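Local coordinates for protein BZZ1 (Saccharomyces cerevisiae, PDB 2A28) that acts in endocytosis and trafficking to the vacuole and works with type I myosins to restore actin polarity after salt stress, here represented by its second SH3 domain, at residues M3-A8 with I17-G22; P21-T26 with G39-L44; S34-G39 with L47-Y52. One frame throughout, in Å; residues are numbered along the deposited sequence. Where two conformers were deposited one is given.

Contact 1: M3-A8 with I17-G22; sequences MEAIYA and ISIDPG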
loop_
_atom_site.group_PDB
_atom_site.type_symbol
_atom_site.label_atom_id
_atom_site.label_comp_id
_atom_site.label_asym_id
_atom_site.label_seq_id
_atom_site.Cartn_x
_atom_site.Cartn_y
_atom_site.Cartn_z
ATOM N N MET A 3 7.619 2.082 -1.546
ATOM C CA MET A 3 7.344 0.853 -2.297
ATOM C C MET A 3 6.674 1.186 -3.600
ATOM O O MET A 3 6.003 2.197 -3.740
ATOM C CB MET A 3 6.416 -0.101 -1.522
ATOM C CG MET A 3 6.961 -0.504 -0.156
ATOM S SD MET A 3 6.035 -1.958 0.395
ATOM C CE MET A 3 6.990 -3.167 -0.566
ATOM N N GLU A 4 6.880 0.367 -4.604
ATOM C CA GLU A 4 6.256 0.529 -5.931
ATOM C C GLU A 4 5.270 -0.616 -6.136
ATOM O O GLU A 4 5.668 -1.792 -6.050
ATOM C CB GLU A 4 7.281 0.536 -7.046
ATOM C CG GLU A 4 6.688 0.412 -8.428
ATOM C CD GLU A 4 7.676 0.421 -9.569
ATOM O OE1 GLU A 4 8.898 0.461 -9.336
ATOM O OE2 GLU A 4 7.208 0.399 -10.727
ATOM N N ALA A 5 4.037 -0.323 -6.399
ATOM C CA ALA A 5 2.996 -1.296 -6.663
ATOM C C ALA A 5 3.320 -2.005 -7.985
ATOM O O ALA A 5 3.623 -1.394 -8.975
ATOM C CB ALA A 5 1.607 -0.655 -6.712
ATOM N N ILE A 6 3.231 -3.311 -7.921
ATOM C CA ILE A 6 3.389 -4.118 -9.146
ATOM C C ILE A 6 2.118 -4.896 -9.468
ATOM O O ILE A 6 2.112 -5.499 -10.579
ATOM C CB ILE A 6 4.632 -5.031 -9.056
ATOM C CG1 ILE A 6 4.720 -5.875 -7.806
ATOM C CG2 ILE A 6 5.890 -4.161 -9.200
ATOM C CD1 ILE A 6 5.762 -7.009 -7.865
ATOM N N TYR A 7 1.124 -4.932 -8.628
ATOM C CA TYR A 7 -0.193 -5.547 -8.850
ATOM C C TYR A 7 -1.240 -4.598 -8.281
ATOM O O TYR A 7 -1.020 -3.810 -7.360
ATOM C CB TYR A 7 -0.264 -6.913 -8.153
ATOM C CG TYR A 7 0.715 -7.926 -8.738
ATOM C CD1 TYR A 7 0.612 -8.443 -10.032
ATOM C CD2 TYR A 7 1.761 -8.311 -7.926
ATOM C CE1 TYR A 7 1.544 -9.350 -10.503
ATOM C CE2 TYR A 7 2.679 -9.221 -8.422
ATOM C CZ TYR A 7 2.588 -9.744 -9.688
ATOM O OH TYR A 7 3.509 -10.657 -10.148
ATOM N N ALA A 8 -2.443 -4.655 -8.848
ATOM C CA ALA A 8 -3.573 -3.862 -8.413
ATOM C C ALA A 8 -4.202 -4.494 -7.183
ATOM O O ALA A 8 -4.341 -5.691 -7.073
ATOM C CB ALA A 8 -4.666 -3.804 -9.471
ATOM N N ILE A 17 -6.449 1.137 1.183
ATOM C CA ILE A 17 -6.403 1.970 -0.019
ATOM C C ILE A 17 -6.224 1.080 -1.245
ATOM O O ILE A 17 -5.570 0.055 -1.234
ATOM C CB ILE A 17 -5.326 3.063 0.015
ATOM C CG1 ILE A 17 -3.928 2.501 0.262
ATOM C CG2 ILE A 17 -5.673 4.207 0.987
ATOM C CD1 ILE A 17 -2.835 3.478 -0.034
ATOM N N SER A 18 -6.859 1.516 -2.308
ATOM C CA SER A 18 -6.624 0.891 -3.632
ATOM C C SER A 18 -5.285 1.345 -4.193
ATOM O O SER A 18 -4.939 2.489 -4.142
ATOM C CB SER A 18 -7.768 1.217 -4.592
ATOM O OG SER A 18 -9.002 0.673 -4.081
ATOM N N ILE A 19 -4.524 0.415 -4.744
ATOM C CA ILE A 19 -3.257 0.673 -5.448
ATOM C C ILE A 19 -3.336 0.064 -6.821
ATOM O O ILE A 19 -4.039 -0.900 -7.063
ATOM C CB ILE A 19 -2.081 0.163 -4.623
ATOM C CG1 ILE A 19 -2.100 -1.352 -4.427
ATOM C CG2 ILE A 19 -2.087 0.896 -3.306
ATOM C CD1 ILE A 19 -0.838 -1.933 -3.853
ATOM N N ASP A 20 -2.535 0.684 -7.716
ATOM C CA ASP A 20 -2.437 0.277 -9.113
ATOM C C ASP A 20 -0.962 0.149 -9.450
ATOM O O ASP A 20 -0.122 0.857 -8.907
ATOM C CB ASP A 20 -3.054 1.305 -10.066
ATOM C CG ASP A 20 -4.504 1.580 -9.727
ATOM O OD1 ASP A 20 -5.329 0.671 -10.014
ATOM O OD2 ASP A 20 -4.893 2.633 -9.169
ATOM N N PRO A 21 -0.660 -0.768 -10.376
ATOM C CA PRO A 21 0.733 -0.879 -10.853
ATOM C C PRO A 21 1.362 0.456 -11.180
ATOM O O PRO A 21 0.702 1.304 -11.828
ATOM C CB PRO A 21 0.590 -1.745 -12.095
ATOM C CG PRO A 21 -0.534 -2.665 -11.732
ATOM C CD PRO A 21 -1.547 -1.732 -11.049
ATOM N N GLY A 22 2.557 0.687 -10.693
ATOM C CA GLY A 22 3.314 1.896 -10.921
ATOM C C GLY A 22 3.136 2.925 -9.820
ATOM O O GLY A 22 3.946 3.880 -9.803
#
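Glu4 to Ala8 and Ile19 to Gly22 pass each other on divergent courses, 126° apart, with Ile6 CA 4.5 Å from Pro21 CA and Ala8 CA 4.3 Å from Asp20 CA. One hydrogen bond joins the backbones: Gly22 N donates to Ala5 O over 2.9 Å, almost straight at 175°, the donor tilted out of the carbonyl plane. The same oxygen takes a weaker CA-H...O contact, at 3.5 Å, from Pro21 CA in the residue before. At the far end Ala8 CA makes a second such contact, 3.3 Å from Ile19 O. Among the side chains, the methyl of Ala5 points toward the partner and is tightly packed, its CB 3.2 Å from Asp20 O. Ile19 CD1 meets this methyl, 4.0 Å from Ala5 CB. Ile19 holds CG1 between its backbone N and carbonyl carbon (chi1 64°), and the branch lies alongside Tyr7 O as well as the methyl. The Pro21 ring covers the chain from Tyr7 to Ala8, with its CD 4.1 Å from Ala8 CB. Ile19 also packs on Ile25 and Phe48 in the core, and Asp23 OD2 accepts from Asp20 N. Pro21 and Gly22 carry the backbone angles of the two central residues of a type II turn, glycine meeting the positive phi. This is the diverging turn of an SH3 domain, which ends the RT loop and here is tied to the ALYDY-like segment that leads into that loop.

Contact 2: P21-T26 with G39-L44; sequences PGDIIT and GECDGL
Glu40 and Thr26 lie side by side on one face of the sheet, pointing the same way, and the flat carboxylate of Glu40, in one of its two modelled conformers, is bonded at both oxygens. OE2 sits 3.8 Å from Thr26 CB and accepts a hydrogen bond from a water, which also bonds Thr26 OG1 at 2.8 Å. OE1 uses its anti lone pair to receive Gly43 N, 2.7 Å away, so the carboxylate reaches forward to the turn that follows. The side chain is bent at chi2 (-92°), which swings CD out of the extended course. Beneath it runs a hydrogen-bonded antiparallel pair: Thr26 N donates to Glu40 O at 2.8 Å, tilted 23° from that carbonyl plane, while Glu40 N donates to Thr26 O within the plane. Gly39 CA comes within 3.0 Å of Thr26 O, leaving no room for a CB. Farther along, Cys41 packs by its CB 4.1 Å from Ile25 CG1, and its SG, anti to the backbone N, reaches 3.9 Å from Asp23 CB. Cys41 to Leu44 form the type I' turn of the distal loop. Strand 24-27 is thus held between strand 36-41 and strand 2-4, where Ile25 bonds Met3 and Ile24 packs on Glu4. Strand 36-41 passes through the turn into strand 44-49.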
loop_
_atom_site.group_PDB
_atom_site.type_symbol
_atom_site.label_atom_id
_atom_site.label_comp_id
_atom_site.label_asym_id
_atom_site.label_seq_id
_atom_site.Cartn_x
_atom_site.Cartn_y
_atom_site.Cartn_z
ATOM N N PRO A 21 -0.660 -0.768 -10.376
ATOM C CA PRO A 21 0.733 -0.879 -10.853
ATOM C C PRO A 21 1.362 0.456 -11.180
ATOM O O PRO A 21 0.702 1.304 -11.828
ATOM C CB PRO A 21 0.590 -1.745 -12.095
ATOM C CG PRO A 21 -0.534 -2.665 -11.732
ATOM C CD PRO A 21 -1.547 -1.732 -11.049
ATOM N N GLY A 22 2.557 0.687 -10.693
ATOM C CA GLY A 22 3.314 1.896 -10.921
ATOM C C GLY A 22 3.136 2.925 -9.820
ATOM O O GLY A 22 3.946 3.880 -9.803
ATOM N N ASP A 23 2.190 2.766 -8.913
ATOM C CA ASP A 23 2.076 3.665 -7.775
ATOM C C ASP A 23 3.330 3.657 -6.920
ATOM O O ASP A 23 3.822 2.556 -6.597
ATOM C CB ASP A 23 0.862 3.355 -6.899
ATOM C CG ASP A 23 -0.510 3.595 -7.425
ATOM O OD1 ASP A 23 -0.649 4.296 -8.458
ATOM O OD2 ASP A 23 -1.488 3.181 -6.765
ATOM N N ILE A 24 3.821 4.806 -6.546
ATOM C CA ILE A 24 4.954 4.937 -5.620
ATOM C C ILE A 24 4.353 5.356 -4.278
ATOM O O ILE A 24 3.820 6.477 -4.152
ATOM C CB ILE A 24 6.021 5.921 -6.081
ATOM C CG1 ILE A 24 6.577 5.574 -7.465
ATOM C CG2 ILE A 24 7.144 6.042 -5.047
ATOM C CD1 ILE A 24 7.111 4.133 -7.511
ATOM N N ILE A 25 4.450 4.474 -3.339
ATOM C CA ILE A 25 3.798 4.577 -2.055
ATOM C C ILE A 25 4.801 4.835 -0.925
ATOM O O ILE A 25 5.698 4.030 -0.705
ATOM C CB ILE A 25 2.944 3.324 -1.730
ATOM C CG1 ILE A 25 2.036 2.926 -2.893
ATOM C CG2 ILE A 25 2.153 3.567 -0.474
ATOM C CD1 ILE A 25 1.630 1.461 -2.827
ATOM N N THR A 26 4.687 5.945 -0.218
ATOM C CA THR A 26 5.578 6.253 0.901
ATOM C C THR A 26 5.148 5.432 2.102
ATOM O O THR A 26 3.948 5.412 2.479
ATOM C CB THR A 26 5.493 7.749 1.224
ATOM O OG1 THR A 26 5.952 8.427 0.024
ATOM C CG2 THR A 26 6.413 8.077 2.382
ATOM N N GLY A 39 0.635 3.215 4.324
ATOM C CA GLY A 39 1.403 4.232 3.636
ATOM C C GLY A 39 0.503 5.193 2.885
ATOM O O GLY A 39 -0.694 5.159 2.995
ATOM N N GLU A 40 1.169 6.017 2.100
ATOM C CA GLU A 40 0.459 7.101 1.422
ATOM C C GLU A 40 0.940 7.264 -0.023
ATOM O O GLU A 40 2.148 7.231 -0.261
ATOM C CB GLU A 40 0.860 8.339 2.228
ATOM C CG GLU A 40 0.557 9.744 1.841
ATOM C CD GLU A 40 1.639 10.416 1.019
ATOM O OE1 GLU A 40 1.329 10.995 -0.048
ATOM O OE2 GLU A 40 2.844 10.405 1.403
ATOM N N CYS A 41 0.015 7.504 -0.930
ATOM C CA CYS A 41 0.352 7.734 -2.341
ATOM C C CYS A 41 -0.456 8.937 -2.807
ATOM O O CYS A 41 -1.672 8.860 -2.909
ATOM C CB CYS A 41 0.082 6.516 -3.191
ATOM S SG CYS A 41 0.517 6.738 -4.943
ATOM N N ASP A 42 0.242 10.062 -2.997
ATOM C CA ASP A 42 -0.367 11.317 -3.432
ATOM C C ASP A 42 -1.413 11.741 -2.422
ATOM O O ASP A 42 -2.422 12.297 -2.796
ATOM C CB ASP A 42 -0.909 11.093 -4.835
ATOM C CG ASP A 42 0.135 10.998 -5.908
ATOM O OD1 ASP A 42 1.312 11.330 -5.667
ATOM O OD2 ASP A 42 -0.229 10.542 -7.022
ATOM N N GLY A 43 -1.056 11.522 -1.170
ATOM C CA GLY A 43 -1.938 11.861 -0.088
ATOM C C GLY A 43 -3.027 10.860 0.218
ATOM O O GLY A 43 -3.660 11.016 1.255
ATOM N N LEU A 44 -3.288 9.854 -0.593
ATOM C CA LEU A 44 -4.219 8.781 -0.287
ATOM C C LEU A 44 -3.498 7.858 0.716
ATOM O O LEU A 44 -2.452 7.319 0.325
ATOM C CB LEU A 44 -4.516 8.024 -1.572
ATOM C CG LEU A 44 -5.505 6.873 -1.476
ATOM C CD1 LEU A 44 -6.888 7.378 -1.096
ATOM C CD2 LEU A 44 -5.548 6.050 -2.759
HETATM O O HOH W 1 5.193 11.059 0.313
#

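Contact 3: S34-G39 with L47-Y52; sequences SGWTYG and LFPTSY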
loop_
_atom_site.group_PDB
_atom_site.type_symbol
_atom_site.label_atom_id
_atom_site.label_comp_id
_atom_site.label_asym_id
_atom_site.label_seq_id
_atom_site.Cartn_x
_atom_site.Cartn_y
_atom_site.Cartn_z
ATOM N N SER A 34 1.794 -8.971 9.315
ATOM C CA SER A 34 0.407 -9.133 8.941
ATOM C C SER A 34 0.152 -9.235 7.457
ATOM O O SER A 34 -0.940 -9.703 7.080
ATOM C CB SER A 34 -0.439 -7.946 9.451
ATOM O OG SER A 34 -0.065 -6.778 8.725
ATOM N N GLY A 35 1.113 -8.820 6.650
ATOM C CA GLY A 35 0.905 -8.793 5.205
ATOM C C GLY A 35 0.490 -7.429 4.698
ATOM O O GLY A 35 0.310 -7.271 3.482
ATOM N N TRP A 36 0.271 -6.443 5.589
ATOM C CA TRP A 36 -0.196 -5.100 5.233
ATOM C C TRP A 36 0.855 -4.094 5.605
ATOM O O TRP A 36 1.405 -4.112 6.710
ATOM C CB TRP A 36 -1.516 -4.818 5.967
ATOM C CG TRP A 36 -2.569 -5.782 5.523
ATOM C CD1 TRP A 36 -2.788 -6.992 6.113
ATOM C CD2 TRP A 36 -3.518 -5.656 4.466
ATOM N NE1 TRP A 36 -3.805 -7.650 5.481
ATOM C CE2 TRP A 36 -4.283 -6.850 4.462
ATOM C CE3 TRP A 36 -3.783 -4.645 3.537
ATOM C CZ2 TRP A 36 -5.288 -7.041 3.547
ATOM C CZ3 TRP A 36 -4.790 -4.842 2.628
ATOM C CH2 TRP A 36 -5.505 -6.023 2.652
ATOM N N THR A 37 1.005 -3.103 4.740
ATOM C CA THR A 37 1.804 -1.899 5.008
ATOM C C THR A 37 0.874 -0.713 5.035
ATOM O O THR A 37 -0.135 -0.689 4.305
ATOM C CB THR A 37 2.831 -1.738 3.902
ATOM O OG1 THR A 37 3.720 -2.867 3.902
ATOM C CG2 THR A 37 3.667 -0.464 4.002
ATOM N N TYR A 38 1.142 0.210 5.926
ATOM C CA TYR A 38 0.370 1.461 6.023
ATOM C C TYR A 38 1.200 2.530 5.327
ATOM O O TYR A 38 2.373 2.751 5.695
ATOM C CB TYR A 38 0.186 1.819 7.491
ATOM C CG TYR A 38 -0.616 3.083 7.739
ATOM C CD1 TYR A 38 -1.920 3.153 7.320
ATOM C CD2 TYR A 38 -0.014 4.126 8.415
ATOM C CE1 TYR A 38 -2.627 4.307 7.566
ATOM C CE2 TYR A 38 -0.756 5.306 8.652
ATOM C CZ TYR A 38 -2.064 5.365 8.216
ATOM O OH TYR A 38 -2.859 6.490 8.417
ATOM N N GLY A 39 0.635 3.215 4.324
ATOM C CA GLY A 39 1.403 4.232 3.636
ATOM C C GLY A 39 0.503 5.193 2.885
ATOM O O GLY A 39 -0.694 5.159 2.995
ATOM N N LEU A 47 -3.955 1.151 4.432
ATOM C CA LEU A 47 -3.349 -0.142 4.369
ATOM C C LEU A 47 -3.462 -0.757 2.959
ATOM O O LEU A 47 -4.482 -0.717 2.316
ATOM C CB LEU A 47 -4.035 -1.146 5.318
ATOM C CG LEU A 47 -4.014 -0.778 6.797
ATOM C CD1 LEU A 47 -4.900 -1.705 7.599
ATOM C CD2 LEU A 47 -2.590 -0.841 7.332
ATOM N N PHE A 48 -2.372 -1.416 2.561
ATOM C CA PHE A 48 -2.368 -2.135 1.280
ATOM C C PHE A 48 -1.497 -3.376 1.436
ATOM O O PHE A 48 -0.632 -3.445 2.325
ATOM C CB PHE A 48 -1.812 -1.269 0.119
ATOM C CG PHE A 48 -0.444 -0.735 0.394
ATOM C CD1 PHE A 48 0.687 -1.390 -0.083
ATOM C CD2 PHE A 48 -0.232 0.405 1.122
ATOM C CE1 PHE A 48 1.946 -0.958 0.193
ATOM C CE2 PHE A 48 1.003 0.872 1.405
ATOM C CZ PHE A 48 2.122 0.219 0.909
ATOM N N PRO A 49 -1.676 -4.375 0.567
ATOM C CA PRO A 49 -0.886 -5.597 0.731
ATOM C C PRO A 49 0.560 -5.424 0.300
ATOM O O PRO A 49 0.868 -5.096 -0.846
ATOM C CB PRO A 49 -1.608 -6.638 -0.125
ATOM C CG PRO A 49 -2.935 -6.041 -0.472
ATOM C CD PRO A 49 -2.733 -4.549 -0.429
ATOM N N THR A 50 1.484 -5.710 1.206
ATOM C CA THR A 50 2.898 -5.556 0.961
ATOM C C THR A 50 3.374 -6.314 -0.260
ATOM O O THR A 50 4.197 -5.850 -1.043
ATOM C CB THR A 50 3.672 -6.067 2.201
ATOM O OG1 THR A 50 3.064 -5.441 3.325
ATOM C CG2 THR A 50 5.146 -5.790 2.168
ATOM N N SER A 51 2.889 -7.538 -0.415
ATOM C CA SER A 51 3.292 -8.467 -1.433
ATOM C C SER A 51 2.806 -8.081 -2.832
ATOM O O SER A 51 3.217 -8.671 -3.814
ATOM C CB SER A 51 2.779 -9.873 -1.086
ATOM O OG SER A 51 1.323 -9.936 -1.154
ATOM N N TYR A 52 1.971 -7.050 -2.915
ATOM C CA TYR A 52 1.614 -6.450 -4.205
ATOM C C TYR A 52 2.593 -5.376 -4.646
ATOM O O TYR A 52 2.337 -4.770 -5.706
ATOM C CB TYR A 52 0.191 -5.909 -4.140
ATOM C CG TYR A 52 -0.942 -6.888 -4.092
ATOM C CD1 TYR A 52 -0.895 -8.039 -3.296
ATOM C CD2 TYR A 52 -2.107 -6.656 -4.773
ATOM C CE1 TYR A 52 -1.981 -8.930 -3.258
ATOM C CE2 TYR A 52 -3.171 -7.499 -4.745
ATOM C CZ TYR A 52 -3.099 -8.660 -3.974
ATOM O OH TYR A 52 -4.170 -9.521 -3.902
HETATM O O HOH W 2 1.131 -8.895 1.489
#
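Trp36 and Pro49 lie side by side, pointing the same way, on what is, as in other SH3 domains, probably the surface that receives proline-rich peptides. Trp36 CZ3 rests 3.7 Å from Pro49 CD, and Pro49 CA stands over one indole face, toward the rim. Leu47 CB touches CE3 of the same ring at 3.9 Å. On the sheet face opposite Leu47 and Tyr38, Phe48, its CG between backbone N and carbonyl carbon (chi1 56°), lies beside Thr37. Thr37 CB stands over the Phe48 ring face, 4.1 Å from its centroid, in a CH-pi contact, and Thr37 CG2 comes 3.5 Å from Phe48 CZ. An alanine in place of Phe48 would probably open a gap beneath Thr37 and leave its CG2 methyl without this partner. Two backbone bonds, Thr37 N to Phe48 O and Phe48 N to Thr37 O, both 2.9 Å, clasp the strands, the first the straighter, and Thr50 N donates to Gly35 O. Thr37 OG1 and Thr50 OG1 lie 2.7 Å apart; the latter is hydrogen-bonded to Asp31. Strand 36-41 is thus paired with strand 44-49, while Thr37 packs on Val27 and Phe48 on Ile25 of strand 24-27.

How the contacts relate
Contacts 2 and 3 join neighbouring strands of one antiparallel sheet, and contact 1 closes the loops leading into it. Contacts 1 and 2, centres about 8 Å apart, share Pro21 and Gly22, where the diverging turn leads into strand 24-27; Met3 O lies 2.8 Å from Ile25 N, a probable hydrogen bond. Contacts 2 and 3, centres about 12 Å apart, share Gly39, and Ile25 CG2 packs 3.5 Å from Phe48 CE2. Contact 3 meets contact 1 through probable hydrogen bonds of Tyr52 O with Ile6 N (2.8 Å) and of Leu47 O with Ile17 N (2.9 Å). Tyr7 and Tyr52 also touch, and with Trp36 and Pro49 probably contribute to the peptide-binding surface.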